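Local coordinates for DNA repair protein PprA (Deinococcus deserti, PDB 6MC8) that takes part in the repair of radiation-induced DNA damage and in genome segregation, binding DNA and forming filaments, at residues 64-69 against 91-96. The protein carries 2 engineered substitutions. Numbering follows the deposited sequence.
Sequences TLEAQL and ARLIHT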
loop_
_atom_site.group_PDB
_atom_site.type_symbol
_atom_site.label_atom_id
_atom_site.label_comp_id
_atom_site.label_asym_id
_atom_site.label_seq_id
_atom_site.Cartn_x
_atom_site.Cartn_y
_atom_site.Cartn_z
ATOM N N THR A 64 -29.500 11.485 -4.409
ATOM C CA THR A 64 -29.031 11.467 -5.790
ATOM C C THR A 64 -28.412 12.807 -6.177
ATOM O O THR A 64 -27.393 12.854 -6.875
ATOM C CB THR A 64 -30.195 11.100 -6.717
ATOM O OG1 THR A 64 -30.673 9.794 -6.377
ATOM C CG2 THR A 64 -29.785 11.100 -8.172
ATOM N N LEU A 65 -29.005 13.907 -5.702
ATOM C CA LEU A 65 -28.487 15.238 -6.006
ATOM C C LEU A 65 -27.134 15.481 -5.352
ATOM O O LEU A 65 -26.222 16.016 -5.986
ATOM C CB LEU A 65 -29.483 16.304 -5.557
ATOM C CG LEU A 65 -30.772 16.453 -6.357
ATOM C CD1 LEU A 65 -31.709 17.394 -5.645
ATOM C CD2 LEU A 65 -30.462 16.967 -7.737
ATOM N N GLU A 66 -26.984 15.084 -4.086
ATOM C CA GLU A 66 -25.726 15.301 -3.382
ATOM C C GLU A 66 -24.628 14.386 -3.906
ATOM O O GLU A 66 -23.442 14.711 -3.798
ATOM C CB GLU A 66 -25.930 15.105 -1.881
ATOM C CG GLU A 66 -26.683 16.245 -1.220
ATOM C CD GLU A 66 -27.057 15.955 0.214
ATOM O OE1 GLU A 66 -26.890 14.802 0.651
ATOM O OE2 GLU A 66 -27.521 16.882 0.901
ATOM N N ALA A 67 -25.001 13.240 -4.473
ATOM C CA ALA A 67 -24.012 12.384 -5.115
ATOM C C ALA A 67 -23.498 13.014 -6.402
ATOM O O ALA A 67 -22.319 12.876 -6.740
ATOM C CB ALA A 67 -24.605 11.004 -5.388
ATOM N N GLN A 68 -24.369 13.717 -7.126
ATOM C CA GLN A 68 -23.936 14.401 -8.336
ATOM C C GLN A 68 -23.156 15.665 -8.004
ATOM O O GLN A 68 -22.224 16.030 -8.727
ATOM C CB GLN A 68 -25.143 14.719 -9.214
ATOM C CG GLN A 68 -24.809 15.284 -10.579
ATOM C CD GLN A 68 -24.104 14.283 -11.463
ATOM O OE1 GLN A 68 -24.407 13.097 -11.435
ATOM N NE2 GLN A 68 -23.177 14.762 -12.274
ATOM N N LEU A 69 -23.488 16.306 -6.889
ATOM C CA LEU A 69 -22.768 17.516 -6.442
ATOM C C LEU A 69 -21.332 17.155 -6.081
ATOM O O LEU A 69 -20.435 17.879 -6.419
ATOM C CB LEU A 69 -23.513 18.141 -5.265
ATOM C CG LEU A 69 -24.755 18.934 -5.628
ATOM C CD1 LEU A 69 -25.416 19.444 -4.389
ATOM C CD2 LEU A 69 -24.410 20.085 -6.508
ATOM N N ALA A 91 -20.197 17.404 -1.178
ATOM C CA ALA A 91 -21.155 18.508 -1.073
ATOM C C ALA A 91 -22.458 17.975 -0.496
ATOM O O ALA A 91 -22.723 16.780 -0.608
ATOM C CB ALA A 91 -21.374 19.143 -2.403
ATOM N N ARG A 92 -23.151 18.841 0.225
ATOM C CA ARG A 92 -24.462 18.519 0.766
ATOM C C ARG A 92 -25.383 19.714 0.588
ATOM O O ARG A 92 -24.939 20.863 0.563
ATOM C CB ARG A 92 -24.397 18.118 2.248
ATOM C CG ARG A 92 -23.795 16.746 2.481
ATOM C CD ARG A 92 -23.671 16.404 3.944
ATOM N NE ARG A 92 -23.006 15.117 4.121
ATOM C CZ ARG A 92 -22.657 14.611 5.295
ATOM N NH1 ARG A 92 -22.903 15.284 6.409
ATOM N NH2 ARG A 92 -22.053 13.435 5.354
ATOM N N LEU A 93 -26.672 19.425 0.457
ATOM C CA LEU A 93 -27.665 20.471 0.276
ATOM C C LEU A 93 -28.059 21.077 1.613
ATOM O O LEU A 93 -28.110 20.391 2.636
ATOM C CB LEU A 93 -28.906 19.920 -0.419
ATOM C CG LEU A 93 -28.796 19.517 -1.883
ATOM C CD1 LEU A 93 -30.074 18.838 -2.314
ATOM C CD2 LEU A 93 -28.535 20.738 -2.735
ATOM N N ILE A 94 -28.334 22.369 1.551
ATOM C CA ILE A 94 -28.849 23.122 2.712
ATOM C C ILE A 94 -30.225 23.616 2.292
ATOM O O ILE A 94 -30.329 24.335 1.350
ATOM C CB ILE A 94 -27.885 24.220 3.160
ATOM C CG1 ILE A 94 -26.531 23.626 3.525
ATOM C CG2 ILE A 94 -28.471 24.978 4.323
ATOM C CD1 ILE A 94 -25.464 24.634 3.731
ATOM N N HIS A 95 -31.235 23.115 2.976
ATOM C CA HIS A 95 -32.645 23.448 2.701
ATOM C C HIS A 95 -33.159 24.468 3.712
ATOM O O HIS A 95 -32.526 24.647 4.749
ATOM C CB HIS A 95 -33.478 22.183 2.849
ATOM C CG HIS A 95 -33.319 21.186 1.758
ATOM N ND1 HIS A 95 -32.541 20.069 1.897
ATOM C CD2 HIS A 95 -33.882 21.102 0.549
ATOM C CE1 HIS A 95 -32.616 19.357 0.803
ATOM N NE2 HIS A 95 -33.445 19.954 -0.027
ATOM N N THR A 96 -34.233 25.148 3.345
ATOM C CA THR A 96 -34.979 26.070 4.233
ATOM C C THR A 96 -36.460 25.838 3.930
ATOM O O THR A 96 -36.950 26.418 2.956
ATOM C CB THR A 96 -34.558 27.531 4.101
ATOM O OG1 THR A 96 -34.783 27.935 2.754
ATOM C CG2 THR A 96 -33.137 27.800 4.536
#
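Glu66, on helix 62-80, reaches across to the edge strand 89-95 and takes the backbone N-H of Leu93 on its carboxylate: Leu93 N lies 2.7 Å from Glu66 OE2, and the hydrogen bond is nearly straight, at 167°. The N-H comes in on the anti side of OE2, tilted 28° from the carboxylate plane. Beyond CG the glutamate chain is extended, which carries CD out to the strand, and Glu66 CG itself passes 3.6 Å from Leu93 N. Strand 100-107 pairs with Arg92 and Ile94 through the backbone, so the carboxylate supplies an acceptor to the Leu93 amide on the side where no strand of this chain follows.

Arg92 meets the same carboxylate through aliphatic carbon, with its CB 3.6 Å from Glu66 OE2. The two side chains do not form a salt bridge: Glu66 OE1 and Arg92 NE remain 5.2 Å apart, so any attraction between the two charges would act at a distance.

The apolar part rests on Leu65 and Leu69, one helical turn apart, which receive the two methyls of Leu93. Leu93 CD1 touches Leu65 CD1 at 4.0 Å, and Leu93 CD2 meets Leu69 CD1 at 3.8 Å, the side chains of Leu69 and Leu93 crossing at about a right angle. Two residues earlier on the strand, Ala91 sets its CB against Leu69 CB at 3.7 Å. Helix 52-57 touches both helix leucines, with Ala56 against Leu65 and Val52 against Leu69, while Thr70 OG1 bonds Ala91 N and the carbonyl of Glu66.

Altogether this is a helix laid beside the edge strand of a three-stranded antiparallel sheet, the short segments running at 134° to one another, an alpha/beta contact in which leucine packing is joined by a side-chain-to-backbone hydrogen bond to the edge strand.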